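Local coordinates for protein mannosephosphate isomerase, putative (Archaeoglobus fulgidus, PDB 1ZX5) that probably catalyses the zinc-dependent interconversion of mannose 6-phosphate and fructose 6-phosphate, as a type 1 mannose-6-phosphate isomerase of the cupin clan, at residues 129-134 with 168-173; 152-157 with 177-182; 158-163 with 216-221; 192-197 with 205-210. All coordinates share one frame; numbering follows the deposited sequence.

Contact 1 (129-134 with 168-173); sequences AYAGFK and FVIRPG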
loop_
_atom_site.group_PDB
_atom_site.type_symbol
_atom_site.label_atom_id
_atom_site.label_comp_id
_atom_site.label_asym_id
_atom_site.label_seq_id
_atom_site.Cartn_x
_atom_site.Cartn_y
_atom_site.Cartn_z
ATOM N N ALA A 129 0.261 10.087 -11.873
ATOM C CA ALA A 129 1.120 9.945 -10.715
ATOM C C ALA A 129 2.242 10.982 -10.816
ATOM O O ALA A 129 2.754 11.256 -11.904
ATOM C CB ALA A 129 1.692 8.534 -10.649
ATOM N N TYR A 130 2.599 11.571 -9.680
ATOM C CA TYR A 130 3.662 12.580 -9.623
ATOM C C TYR A 130 4.689 12.122 -8.612
ATOM O O TYR A 130 4.325 11.811 -7.488
ATOM C CB TYR A 130 3.095 13.937 -9.197
ATOM C CG TYR A 130 1.989 14.448 -10.088
ATOM C CD1 TYR A 130 2.267 15.314 -11.149
ATOM C CD2 TYR A 130 0.655 14.075 -9.868
ATOM C CE1 TYR A 130 1.252 15.798 -11.969
ATOM C CE2 TYR A 130 -0.372 14.546 -10.692
ATOM C CZ TYR A 130 -0.064 15.408 -11.735
ATOM O OH TYR A 130 -1.069 15.885 -12.557
ATOM N N ALA A 131 5.961 12.079 -8.997
ATOM C CA ALA A 131 7.001 11.566 -8.104
ATOM C C ALA A 131 8.397 12.073 -8.464
ATOM O O ALA A 131 8.884 11.830 -9.577
ATOM C CB ALA A 131 6.972 10.012 -8.069
ATOM N N GLY A 132 9.027 12.768 -7.512
ATOM C CA GLY A 132 10.383 13.298 -7.650
ATOM C C GLY A 132 10.406 14.619 -8.403
ATOM O O GLY A 132 9.630 14.810 -9.341
ATOM N N PHE A 133 11.276 15.541 -7.990
ATOM C CA PHE A 133 11.422 16.800 -8.720
ATOM C C PHE A 133 11.986 16.525 -10.103
ATOM O O PHE A 133 12.876 15.683 -10.265
ATOM C CB PHE A 133 12.305 17.797 -7.966
ATOM C CG PHE A 133 11.639 18.407 -6.772
ATOM C CD1 PHE A 133 10.489 19.184 -6.918
ATOM C CD2 PHE A 133 12.149 18.195 -5.490
ATOM C CE1 PHE A 133 9.864 19.741 -5.797
ATOM C CE2 PHE A 133 11.525 18.741 -4.371
ATOM C CZ PHE A 133 10.385 19.516 -4.525
ATOM N N LYS A 134 11.450 17.215 -11.106
ATOM C CA LYS A 134 11.961 17.056 -12.466
ATOM C C LYS A 134 13.228 17.887 -12.719
ATOM O O LYS A 134 13.979 17.600 -13.642
ATOM C CB LYS A 134 10.869 17.295 -13.521
ATOM C CG LYS A 134 10.321 18.704 -13.589
ATOM C CD LYS A 134 9.009 18.703 -14.344
ATOM C CE LYS A 134 8.561 20.125 -14.647
ATOM N NZ LYS A 134 7.148 20.119 -15.144
ATOM N N PHE A 168 5.159 2.005 -9.053
ATOM C CA PHE A 168 6.084 3.016 -8.580
ATOM C C PHE A 168 6.667 2.544 -7.266
ATOM O O PHE A 168 6.030 1.778 -6.536
ATOM C CB PHE A 168 5.362 4.368 -8.390
ATOM C CG PHE A 168 4.815 4.922 -9.664
ATOM C CD1 PHE A 168 5.609 5.714 -10.485
ATOM C CD2 PHE A 168 3.526 4.610 -10.074
ATOM C CE1 PHE A 168 5.125 6.208 -11.695
ATOM C CE2 PHE A 168 3.031 5.099 -11.282
ATOM C CZ PHE A 168 3.834 5.898 -12.094
ATOM N N VAL A 169 7.884 2.988 -6.980
ATOM C CA VAL A 169 8.471 2.805 -5.664
ATOM C C VAL A 169 8.824 4.191 -5.156
ATOM O O VAL A 169 9.633 4.895 -5.759
ATOM C CB VAL A 169 9.726 1.874 -5.669
ATOM C CG1 VAL A 169 10.370 1.827 -4.263
ATOM C CG2 VAL A 169 9.357 0.451 -6.145
ATOM N N ILE A 170 8.168 4.587 -4.063
ATOM C CA ILE A 170 8.340 5.913 -3.485
ATOM C C ILE A 170 9.205 5.787 -2.243
ATOM O O ILE A 170 8.762 5.290 -1.198
ATOM C CB ILE A 170 6.968 6.594 -3.147
ATOM C CG1 ILE A 170 6.000 6.520 -4.343
ATOM C CG2 ILE A 170 7.184 8.034 -2.673
ATOM C CD1 ILE A 170 6.456 7.272 -5.589
ATOM N N ARG A 171 10.449 6.230 -2.385
ATOM C CA ARG A 171 11.443 6.166 -1.317
ATOM C C ARG A 171 11.399 7.413 -0.417
ATOM O O ARG A 171 10.918 8.475 -0.834
ATOM C CB ARG A 171 12.837 5.949 -1.920
ATOM C CG ARG A 171 12.944 4.583 -2.593
ATOM C CD ARG A 171 14.326 4.257 -3.173
ATOM N NE ARG A 171 14.277 2.940 -3.824
ATOM C CZ ARG A 171 13.968 2.744 -5.107
ATOM N NH1 ARG A 171 13.700 3.780 -5.902
ATOM N NH2 ARG A 171 13.921 1.506 -5.601
ATOM N N PRO A 172 11.882 7.282 0.833
ATOM C CA PRO A 172 11.894 8.416 1.760
ATOM C C PRO A 172 12.548 9.648 1.133
ATOM O O PRO A 172 13.563 9.531 0.439
ATOM C CB PRO A 172 12.745 7.900 2.920
ATOM C CG PRO A 172 12.535 6.427 2.903
ATOM C CD PRO A 172 12.434 6.056 1.450
ATOM N N GLY A 173 11.955 10.813 1.353
ATOM C CA GLY A 173 12.489 12.053 0.798
ATOM C C GLY A 173 11.928 12.445 -0.560
ATOM O O GLY A 173 12.035 13.608 -0.957
#

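Contact 2 (152-157 with 177-182); sequences DFKTLL and AGEGLR. With LFR (beta-L-fructofuranose), chain B.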
loop_
_atom_site.group_PDB
_atom_site.type_symbol
_atom_site.label_atom_id
_atom_site.label_comp_id
_atom_site.label_asym_id
_atom_site.label_seq_id
_atom_site.Cartn_x
_atom_site.Cartn_y
_atom_site.Cartn_z
ATOM N N ASP A 152 0.472 25.226 -7.736
ATOM C CA ASP A 152 0.408 23.811 -8.067
ATOM C C ASP A 152 1.815 23.223 -8.003
ATOM O O ASP A 152 2.563 23.279 -8.978
ATOM C CB ASP A 152 -0.233 23.607 -9.454
ATOM C CG ASP A 152 -0.511 22.137 -9.777
ATOM O OD1 ASP A 152 -0.224 21.251 -8.948
ATOM O OD2 ASP A 152 -1.031 21.862 -10.876
ATOM N N PHE A 153 2.178 22.680 -6.843
ATOM C CA PHE A 153 3.501 22.070 -6.653
ATOM C C PHE A 153 3.738 20.829 -7.515
ATOM O O PHE A 153 4.892 20.463 -7.771
ATOM C CB PHE A 153 3.742 21.731 -5.178
ATOM C CG PHE A 153 4.007 22.933 -4.312
ATOM C CD1 PHE A 153 5.271 23.521 -4.282
ATOM C CD2 PHE A 153 2.992 23.479 -3.538
ATOM C CE1 PHE A 153 5.526 24.631 -3.487
ATOM C CE2 PHE A 153 3.230 24.586 -2.735
ATOM C CZ PHE A 153 4.508 25.168 -2.708
ATOM N N LYS A 154 2.652 20.182 -7.949
ATOM C CA LYS A 154 2.739 19.027 -8.846
ATOM C C LYS A 154 3.408 19.378 -10.185
ATOM O O LYS A 154 3.987 18.501 -10.821
ATOM C CB LYS A 154 1.365 18.396 -9.095
ATOM C CG LYS A 154 0.559 18.053 -7.839
ATOM C CD LYS A 154 -0.633 17.118 -8.127
ATOM C CE LYS A 154 -1.555 17.641 -9.245
ATOM N NZ LYS A 154 -2.060 19.012 -9.008
ATOM N N THR A 155 3.339 20.653 -10.596
ATOM C CA THR A 155 4.031 21.126 -11.811
ATOM C C THR A 155 5.561 21.013 -11.715
ATOM O O THR A 155 6.251 21.107 -12.725
ATOM C CB THR A 155 3.669 22.593 -12.202
ATOM O OG1 THR A 155 4.019 23.486 -11.142
ATOM C CG2 THR A 155 2.184 22.745 -12.539
ATOM N N LEU A 156 6.085 20.798 -10.508
ATOM C CA LEU A 156 7.533 20.705 -10.292
ATOM C C LEU A 156 8.028 19.253 -10.294
ATOM O O LEU A 156 9.232 18.999 -10.211
ATOM C CB LEU A 156 7.917 21.405 -8.984
ATOM C CG LEU A 156 7.475 22.865 -8.821
ATOM C CD1 LEU A 156 7.895 23.418 -7.476
ATOM C CD2 LEU A 156 8.038 23.767 -9.943
ATOM N N LEU A 157 7.095 18.310 -10.416
ATOM C CA LEU A 157 7.398 16.888 -10.273
ATOM C C LEU A 157 7.334 16.135 -11.605
ATOM O O LEU A 157 6.647 16.573 -12.534
ATOM C CB LEU A 157 6.421 16.227 -9.275
ATOM C CG LEU A 157 6.236 16.804 -7.864
ATOM C CD1 LEU A 157 5.369 15.869 -7.033
ATOM C CD2 LEU A 157 7.561 17.049 -7.174
ATOM N N ALA A 177 2.461 12.803 -5.331
ATOM C CA ALA A 177 1.039 13.106 -5.344
ATOM C C ALA A 177 0.395 12.262 -6.452
ATOM O O ALA A 177 1.089 11.576 -7.228
ATOM C CB ALA A 177 0.796 14.604 -5.598
ATOM N N GLY A 178 -0.931 12.320 -6.523
ATOM C CA GLY A 178 -1.687 11.621 -7.553
ATOM C C GLY A 178 -2.932 12.405 -7.905
ATOM O O GLY A 178 -3.356 13.269 -7.144
ATOM N N GLU A 179 -3.514 12.100 -9.059
ATOM C CA GLU A 179 -4.724 12.768 -9.521
ATOM C C GLU A 179 -5.496 11.825 -10.434
ATOM O O GLU A 179 -4.943 11.308 -11.402
ATOM C CB GLU A 179 -4.361 14.057 -10.265
ATOM C CG GLU A 179 -5.537 14.847 -10.766
ATOM C CD GLU A 179 -5.112 16.151 -11.452
ATOM O OE1 GLU A 179 -4.210 16.130 -12.328
ATOM O OE2 GLU A 179 -5.688 17.209 -11.108
ATOM N N GLY A 180 -6.770 11.609 -10.122
ATOM C CA GLY A 180 -7.619 10.720 -10.901
ATOM C C GLY A 180 -7.052 9.310 -10.925
ATOM O O GLY A 180 -7.179 8.600 -11.923
ATOM N N LEU A 181 -6.435 8.920 -9.813
ATOM C CA LEU A 181 -5.597 7.737 -9.743
ATOM C C LEU A 181 -6.097 6.738 -8.708
ATOM O O LEU A 181 -6.269 7.089 -7.532
ATOM C CB LEU A 181 -4.157 8.145 -9.408
ATOM C CG LEU A 181 -3.053 7.128 -9.694
ATOM C CD1 LEU A 181 -2.808 6.978 -11.199
ATOM C CD2 LEU A 181 -1.778 7.538 -8.956
ATOM N N ARG A 182 -6.323 5.502 -9.161
ATOM C CA ARG A 182 -6.732 4.392 -8.301
ATOM C C ARG A 182 -5.528 3.491 -8.106
ATOM O O ARG A 182 -4.915 3.050 -9.074
ATOM C CB ARG A 182 -7.856 3.590 -8.951
ATOM C CG ARG A 182 -9.098 4.408 -9.229
ATOM C CD ARG A 182 -10.009 3.674 -10.169
ATOM N NE ARG A 182 -11.238 4.422 -10.386
ATOM C CZ ARG A 182 -12.241 4.007 -11.163
ATOM N NH1 ARG A 182 -12.162 2.853 -11.813
ATOM N NH2 ARG A 182 -13.327 4.751 -11.295
HETATM C C1 LFR B . -1.313 21.536 -5.273
HETATM C C2 LFR B . -2.593 20.724 -5.545
HETATM C C3 LFR B . -3.474 20.684 -4.292
HETATM C C4 LFR B . -4.757 21.413 -4.623
HETATM C C5 LFR B . -4.627 21.868 -6.073
HETATM C C6 LFR B . -5.764 21.319 -6.936
HETATM O O1 LFR B . -0.103 20.767 -5.338
HETATM O O2 LFR B . -2.306 19.377 -5.988
HETATM O O3 LFR B . -3.831 19.356 -3.921
HETATM O O4 LFR B . -4.870 22.528 -3.734
HETATM O O5 LFR B . -3.346 21.422 -6.557
HETATM O O6 LFR B . -5.947 22.056 -8.156
HETATM O O HOH W 1 -4.254 19.940 -10.337
#

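Contact 3 (158-163 with 216-221); sequences NTFETT and FEVKGK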
loop_
_atom_site.group_PDB
_atom_site.type_symbol
_atom_site.label_atom_id
_atom_site.label_comp_id
_atom_site.label_asym_id
_atom_site.label_seq_id
_atom_site.Cartn_x
_atom_site.Cartn_y
_atom_site.Cartn_z
ATOM N N ASN A 158 8.030 15.003 -11.690
ATOM C CA ASN A 158 7.844 14.092 -12.828
ATOM C C ASN A 158 6.377 13.688 -12.871
ATOM O O ASN A 158 5.817 13.269 -11.857
ATOM C CB ASN A 158 8.709 12.833 -12.722
ATOM C CG ASN A 158 10.196 13.137 -12.603
ATOM O OD1 ASN A 158 10.864 12.656 -11.675
ATOM N ND2 ASN A 158 10.727 13.920 -13.540
ATOM N N THR A 159 5.763 13.858 -14.037
ATOM C CA THR A 159 4.363 13.529 -14.257
ATOM C C THR A 159 4.274 12.239 -15.065
ATOM O O THR A 159 4.908 12.105 -16.101
ATOM C CB THR A 159 3.637 14.678 -14.981
ATOM O OG1 THR A 159 3.795 15.868 -14.208
ATOM C CG2 THR A 159 2.128 14.380 -15.160
ATOM N N PHE A 160 3.502 11.286 -14.563
ATOM C CA PHE A 160 3.352 10.013 -15.231
ATOM C C PHE A 160 1.905 9.799 -15.577
ATOM O O PHE A 160 1.049 9.758 -14.695
ATOM C CB PHE A 160 3.837 8.886 -14.332
ATOM C CG PHE A 160 5.273 9.016 -13.937
ATOM C CD1 PHE A 160 6.282 8.511 -14.767
ATOM C CD2 PHE A 160 5.628 9.648 -12.746
ATOM C CE1 PHE A 160 7.619 8.627 -14.400
ATOM C CE2 PHE A 160 6.954 9.766 -12.376
ATOM C CZ PHE A 160 7.956 9.255 -13.205
ATOM N N GLU A 161 1.629 9.688 -16.868
ATOM C CA GLU A 161 0.311 9.280 -17.327
ATOM C C GLU A 161 0.307 7.772 -17.308
ATOM O O GLU A 161 1.014 7.141 -18.072
ATOM C CB GLU A 161 0.020 9.850 -18.722
ATOM C CG GLU A 161 -0.629 11.226 -18.610
ATOM C CD GLU A 161 -0.218 12.194 -19.686
ATOM O OE1 GLU A 161 -0.350 11.863 -20.895
ATOM O OE2 GLU A 161 0.214 13.313 -19.315
ATOM N N THR A 162 -0.473 7.200 -16.400
ATOM C CA THR A 162 -0.410 5.771 -16.137
ATOM C C THR A 162 -1.305 4.948 -17.058
ATOM O O THR A 162 -2.202 5.479 -17.717
ATOM C CB THR A 162 -0.754 5.466 -14.664
ATOM O OG1 THR A 162 -2.135 5.764 -14.413
ATOM C CG2 THR A 162 0.123 6.294 -13.717
ATOM N N THR A 163 -1.011 3.650 -17.118
ATOM C CA THR A 163 -1.935 2.635 -17.620
ATOM C C THR A 163 -2.068 1.628 -16.485
ATOM O O THR A 163 -1.193 1.583 -15.611
ATOM C CB THR A 163 -1.415 1.931 -18.906
ATOM O OG1 THR A 163 -0.116 1.375 -18.659
ATOM C CG2 THR A 163 -1.344 2.912 -20.091
ATOM N N PHE A 216 13.414 6.633 -14.101
ATOM C CA PHE A 216 13.764 5.233 -13.802
ATOM C C PHE A 216 13.964 4.978 -12.300
ATOM O O PHE A 216 13.886 3.835 -11.845
ATOM C CB PHE A 216 14.981 4.745 -14.630
ATOM C CG PHE A 216 16.315 5.280 -14.147
ATOM C CD1 PHE A 216 16.950 4.723 -13.031
ATOM C CD2 PHE A 216 16.936 6.339 -14.809
ATOM C CE1 PHE A 216 18.184 5.226 -12.574
ATOM C CE2 PHE A 216 18.176 6.847 -14.365
ATOM C CZ PHE A 216 18.796 6.290 -13.246
ATOM N N GLU A 217 14.208 6.043 -11.537
ATOM C CA GLU A 217 14.396 5.923 -10.095
ATOM C C GLU A 217 13.082 5.740 -9.330
ATOM O O GLU A 217 13.101 5.295 -8.187
ATOM C CB GLU A 217 15.147 7.136 -9.528
ATOM C CG GLU A 217 16.511 7.423 -10.155
ATOM C CD GLU A 217 17.123 8.718 -9.619
ATOM O OE1 GLU A 217 17.284 8.840 -8.384
ATOM O OE2 GLU A 217 17.437 9.625 -10.419
ATOM N N VAL A 218 11.950 6.097 -9.935
ATOM C CA VAL A 218 10.652 5.951 -9.261
ATOM C C VAL A 218 9.719 4.908 -9.901
ATOM O O VAL A 218 8.848 4.371 -9.232
ATOM C CB VAL A 218 9.916 7.317 -9.060
ATOM C CG1 VAL A 218 10.774 8.271 -8.229
ATOM C CG2 VAL A 218 9.565 7.959 -10.389
ATOM N N LYS A 219 9.908 4.639 -11.189
ATOM C CA LYS A 219 9.097 3.672 -11.928
ATOM C C LYS A 219 9.496 2.226 -11.632
ATOM O O LYS A 219 10.680 1.887 -11.669
ATOM C CB LYS A 219 9.239 3.911 -13.428
ATOM C CG LYS A 219 8.187 4.792 -14.064
ATOM C CD LYS A 219 8.570 5.023 -15.527
ATOM C CE LYS A 219 7.351 5.108 -16.441
ATOM N NZ LYS A 219 7.660 5.831 -17.741
ATOM N N GLY A 220 8.514 1.374 -11.340
ATOM C CA GLY A 220 8.767 -0.065 -11.261
ATOM C C GLY A 220 8.495 -0.738 -12.598
ATOM O O GLY A 220 8.225 -0.063 -13.594
ATOM N N LYS A 221 8.559 -2.069 -12.619
ATOM C CA LYS A 221 8.157 -2.855 -13.806
ATOM C C LYS A 221 6.643 -3.040 -13.851
ATOM O O LYS A 221 5.979 -2.989 -12.818
ATOM C CB LYS A 221 8.831 -4.232 -13.814
ATOM C CG LYS A 221 10.337 -4.164 -14.045
ATOM C CD LYS A 221 10.963 -5.544 -14.156
ATOM C CE LYS A 221 12.499 -5.446 -14.065
ATOM N NZ LYS A 221 13.151 -6.703 -14.574
HETATM O O HOH W 2 4.371 6.774 -17.381
#

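Contact 4 (192-197 with 205-210); sequences LAYFFN and KKVLNT. With ACY (acetic acid), chain H.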
loop_
_atom_site.group_PDB
_atom_site.type_symbol
_atom_site.label_atom_id
_atom_site.label_comp_id
_atom_site.label_asym_id
_atom_site.label_seq_id
_atom_site.Cartn_x
_atom_site.Cartn_y
_atom_site.Cartn_z
ATOM N N LEU A 192 3.388 8.348 8.605
ATOM C CA LEU A 192 4.060 9.654 8.611
ATOM C C LEU A 192 4.115 10.226 7.204
ATOM O O LEU A 192 4.614 9.580 6.279
ATOM C CB LEU A 192 5.478 9.578 9.183
ATOM C CG LEU A 192 5.620 9.324 10.677
ATOM C CD1 LEU A 192 7.091 9.243 11.036
ATOM C CD2 LEU A 192 4.903 10.396 11.501
ATOM N N ALA A 193 3.574 11.429 7.052
ATOM C CA ALA A 193 3.570 12.129 5.778
ATOM C C ALA A 193 3.541 13.621 6.052
ATOM O O ALA A 193 2.767 14.085 6.889
ATOM C CB ALA A 193 2.352 11.700 4.915
ATOM N N TYR A 194 4.397 14.359 5.357
ATOM C CA TYR A 194 4.483 15.794 5.536
ATOM C C TYR A 194 4.107 16.487 4.251
ATOM O O TYR A 194 4.714 16.256 3.205
ATOM C CB TYR A 194 5.884 16.195 5.976
ATOM C CG TYR A 194 6.375 15.424 7.179
ATOM C CD1 TYR A 194 5.623 15.383 8.374
ATOM C CD2 TYR A 194 7.591 14.743 7.136
ATOM C CE1 TYR A 194 6.083 14.671 9.492
ATOM C CE2 TYR A 194 8.062 14.027 8.239
ATOM C CZ TYR A 194 7.305 13.993 9.411
ATOM O OH TYR A 194 7.800 13.304 10.502
ATOM N N PHE A 195 3.095 17.338 4.339
ATOM C CA PHE A 195 2.524 17.974 3.157
ATOM C C PHE A 195 3.178 19.317 2.890
ATOM O O PHE A 195 3.712 19.946 3.803
ATOM C CB PHE A 195 0.998 18.085 3.314
ATOM C CG PHE A 195 0.282 16.761 3.117
ATOM C CD1 PHE A 195 -0.308 16.446 1.886
ATOM C CD2 PHE A 195 0.221 15.822 4.150
ATOM C CE1 PHE A 195 -0.953 15.202 1.684
ATOM C CE2 PHE A 195 -0.428 14.583 3.965
ATOM C CZ PHE A 195 -1.009 14.266 2.728
ATOM N N PHE A 196 3.146 19.745 1.634
ATOM C CA PHE A 196 3.687 21.045 1.238
ATOM C C PHE A 196 2.773 22.194 1.673
ATOM O O PHE A 196 2.060 22.787 0.863
ATOM C CB PHE A 196 3.916 21.074 -0.278
ATOM C CG PHE A 196 5.216 20.442 -0.719
ATOM C CD1 PHE A 196 5.757 19.342 -0.032
ATOM C CD2 PHE A 196 5.889 20.934 -1.839
ATOM C CE1 PHE A 196 6.956 18.747 -0.452
ATOM C CE2 PHE A 196 7.083 20.340 -2.273
ATOM C CZ PHE A 196 7.619 19.251 -1.575
ATOM N N ASN A 197 2.783 22.494 2.968
ATOM C CA ASN A 197 1.981 23.580 3.519
ATOM C C ASN A 197 2.703 24.152 4.720
ATOM O O ASN A 197 3.688 23.571 5.194
ATOM C CB ASN A 197 0.538 23.125 3.871
ATOM C CG ASN A 197 0.486 21.982 4.900
ATOM O OD1 ASN A 197 1.247 21.938 5.864
ATOM N ND2 ASN A 197 -0.443 21.072 4.700
ATOM N N LYS A 205 11.259 20.460 5.233
ATOM C CA LYS A 205 12.629 20.944 5.042
ATOM C C LYS A 205 13.689 19.940 5.498
ATOM O O LYS A 205 14.736 19.806 4.879
ATOM C CB LYS A 205 12.840 22.268 5.776
ATOM C CG LYS A 205 12.133 23.452 5.146
ATOM C CD LYS A 205 12.670 24.782 5.706
ATOM C CE LYS A 205 12.311 24.956 7.176
ATOM N NZ LYS A 205 12.618 26.334 7.695
ATOM N N LYS A 206 13.397 19.232 6.577
ATOM C CA LYS A 206 14.312 18.239 7.126
ATOM C C LYS A 206 14.411 16.907 6.362
ATOM O O LYS A 206 15.399 16.189 6.508
ATOM C CB LYS A 206 13.954 17.997 8.588
ATOM C CG LYS A 206 14.366 19.197 9.455
ATOM C CD LYS A 206 13.917 19.023 10.880
ATOM C CE LYS A 206 14.382 20.179 11.759
ATOM N NZ LYS A 206 13.562 20.179 13.017
ATOM N N VAL A 207 13.406 16.576 5.551
ATOM C CA VAL A 207 13.368 15.249 4.920
ATOM C C VAL A 207 13.340 15.296 3.395
ATOM O O VAL A 207 13.621 14.297 2.746
ATOM C CB VAL A 207 12.183 14.368 5.453
ATOM C CG1 VAL A 207 12.134 14.391 6.980
ATOM C CG2 VAL A 207 10.845 14.824 4.879
ATOM N N LEU A 208 13.006 16.452 2.829
ATOM C CA LEU A 208 12.765 16.567 1.390
ATOM C C LEU A 208 14.036 16.440 0.540
ATOM O O LEU A 208 15.035 17.139 0.777
ATOM C CB LEU A 208 12.034 17.876 1.060
ATOM C CG LEU A 208 11.702 18.123 -0.418
ATOM C CD1 LEU A 208 10.720 17.066 -0.952
ATOM C CD2 LEU A 208 11.181 19.546 -0.628
ATOM N N ASN A 209 13.983 15.535 -0.439
ATOM C CA ASN A 209 14.996 15.463 -1.496
ATOM C C ASN A 209 14.702 16.557 -2.528
ATOM O O ASN A 209 13.719 16.479 -3.273
ATOM C CB ASN A 209 14.991 14.065 -2.135
ATOM C CG ASN A 209 16.139 13.844 -3.134
ATOM O OD1 ASN A 209 16.832 14.778 -3.545
ATOM N ND2 ASN A 209 16.322 12.593 -3.539
ATOM N N THR A 210 15.547 17.580 -2.553
ATOM C CA THR A 210 15.367 18.722 -3.450
ATOM C C THR A 210 16.074 18.553 -4.800
ATOM O O THR A 210 15.997 19.446 -5.652
ATOM C CB THR A 210 15.843 20.035 -2.795
ATOM O OG1 THR A 210 17.178 19.866 -2.295
ATOM C CG2 THR A 210 14.892 20.449 -1.650
HETATM C C ACY H . -1.189 17.359 6.931
HETATM O O ACY H . -1.164 18.522 6.469
HETATM O OXT ACY H . -0.191 16.796 7.433
HETATM C CH3 ACY H . -2.479 16.588 6.882
#

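Contact 1 (129-134 with 168-173)
Ala129 and Ala131 point their methyl groups across a buried interface at Phe168 and Ile170. Strand 128-131 is the middle strand of a three-stranded antiparallel sheet, whereas strand 167-170 lies at the edge of a six-stranded one, so side chains rather than backbone bonds join them, as in the packed sheets of a cupin-type barrel. Ala129 CB lies 3.7 Å from Phe168 CZ and makes an off-centre CH-pi contact, 4.1 Å from the ring centroid and 30° from its normal. Two residues further along the same strand, Ala131 CB meets the Ile170 methyl CD1 at 3.7 Å. Ile170 does not aim directly across; with CG1 beside its backbone N (chi1 -49°), the end of the chain swings inward to close the distance. Methyl groups suit the first strand because the long partners opposite fill the space. The far ends are looser and wetter: exposed Arg171 makes a weak bond from NH1 to Glu217 O, and exposed Lys134 turns NZ to Thr155 O. With no hydrogen bond across the interface, the segments probably associate through close apolar packing, with no polar group across the contact to satisfy.

Contact 2 (152-157 with 177-182)
Ala177 meets Lys154 first: its CB touches the lysine's CD at 3.8 Å, and so small a side chain leaves room for the aliphatic stem to pass toward the bound beta-L-fructofuranose. Bends at chi3 (-53°) and chi4 (-55°) then turn the amine back, and Lys154 NZ donates to sugar O2 at 3.1 Å. The same NZ forms a salt bridge with Asp152 OD1 at 2.9 Å, meeting that oxygen on its syn side but 30° out of the carboxylate plane. Gly178 follows, where a side chain would be crowded by Leu181 CD2. The lysine belongs to a short 3-10 segment, 153-156, that forms one wall of the sugar pocket, while strand 176-179 edges a three-stranded sheet; Asp150, Gln97 and Thr96 also bond the sugar. Glu179 comes next, extended, with OE1 4.3 Å from Lys154 CE. Its OE2 stays 4.6 Å from Lys154 NZ, too far for a salt bridge, and a water spans the gap, accepting from NZ at 2.7 Å and donating to OE2 at 3.2 Å. OE1 is held by Tyr130 OH, whose ring also makes a cation-pi contact with Lys154. Gly180, at positive phi, and Leu181 then both face Ala92 in a G1 beta bulge.

Contact 3 (158-163 with 216-221)
Phe160 projects from strand 157-161, the edge strand of a three-stranded antiparallel sheet, into the connection from helix 201-207 to strand 224-226. Two side chains of that connection, Val218 and Lys219, cross the phenylalanine side chain obliquely, each meeting different ring atoms. At the tip, Val218 CG2 lies 3.5 Å from Phe160 CZ. With CG1 anti to the carbonyl carbon (chi1 -59°), CG2 is left between the backbone N and carbonyl carbon and faces the ring. Further round the ring are the lysine's methylenes: Lys219 CG lies 3.9 Å from Phe160 CE1, and Lys219 CE 3.9 Å from Phe160 CD1. Lysine suits this place because its methylenes pack against the ring while the amine reaches the exposed side, in a long, weak ion pair with Glu215; valine and phenylalanine suit the buried end. Phe160 also packs edge-to-face with Phe168, and the backbone of Val218 bonds to Val169. Replacing Phe160 by an alanine would probably open a gap under Val218 CG2 and leave the Lys219 methylenes without the ring they pack against. At the ring's edge, in its plane, a water weakly links the segments, accepting from Lys219 NZ and donating to Glu161 O, both at 3.4 Å.

Contact 4 (192-197 with 205-210)
Phe196 and Leu208 meet at about a right angle, the leucine's two methyls closing on the far end of the ring. Followed outward, the phenylalanine leaves the chain after strand 194-195 with CB not aimed squarely at its partner. CG stands beside the backbone N (chi1 -82°), and this swings the ring across. On one flank CD2 lies 3.6 Å from Phe153 CD1, part of an edge-to-face pair; on the other, CE1 leans toward Leu208 CD1, which sits at the ring's edge in its plane. At the tip, Phe196 CZ touches Leu208 CD2 at 3.7 Å and Leu208 CD1 at 3.8 Å. A branched leucine suits this spot because both methyls can embrace one ring carbon. Phe196 is the centre of an inverse gamma turn, in which Asn197 N bonds to Phe195 O at 2.8 Å; the turn leads the chain from the two-stranded sheet with 99-100 toward helix 201-207, whose end carries Val207. There Val207 CG2 approaches the Tyr194 ring at its edge, 4.0 Å from CD2, while the phenol OH is held by Glu112. Phe195 points elsewhere: its ring stacks on His99, and its CD2 lies 3.4 Å from OXT of an acetate, probably from the crystallisation liquor. Replacing Phe195 by an alanine would probably leave His99 without its stacking partner and take away the wall beside the acetate. The acetate's other oxygen, O, accepts a nearly straight bond (167°) from Asn197 ND2 at 3.2 Å.

Contacts 1, 2 and 3 share one three-stranded sheet: its middle strand, 128-131, belongs to contact 1, and its two edges, 157-161 and 176-179, to contacts 3 and 2. Backbone bonds tie them, Ala129 O to Phe160 N and Tyr130 N to Ala177 O. Contact 1 is buried and apolar; contact 3 is buried at its phenylalanine and valine but reaches the surface through a lysine; contact 2, also buried, adds charged and water-mediated links around the sugar to an apolar methylene-methyl touch. Contact 4, partly buried, is apolar and joins strand 194-195 to the end of helix 201-207, outside that sheet; Gly173 O bonding Asn209 N ties it to contact 1. Contacts 3 and 4 do not touch.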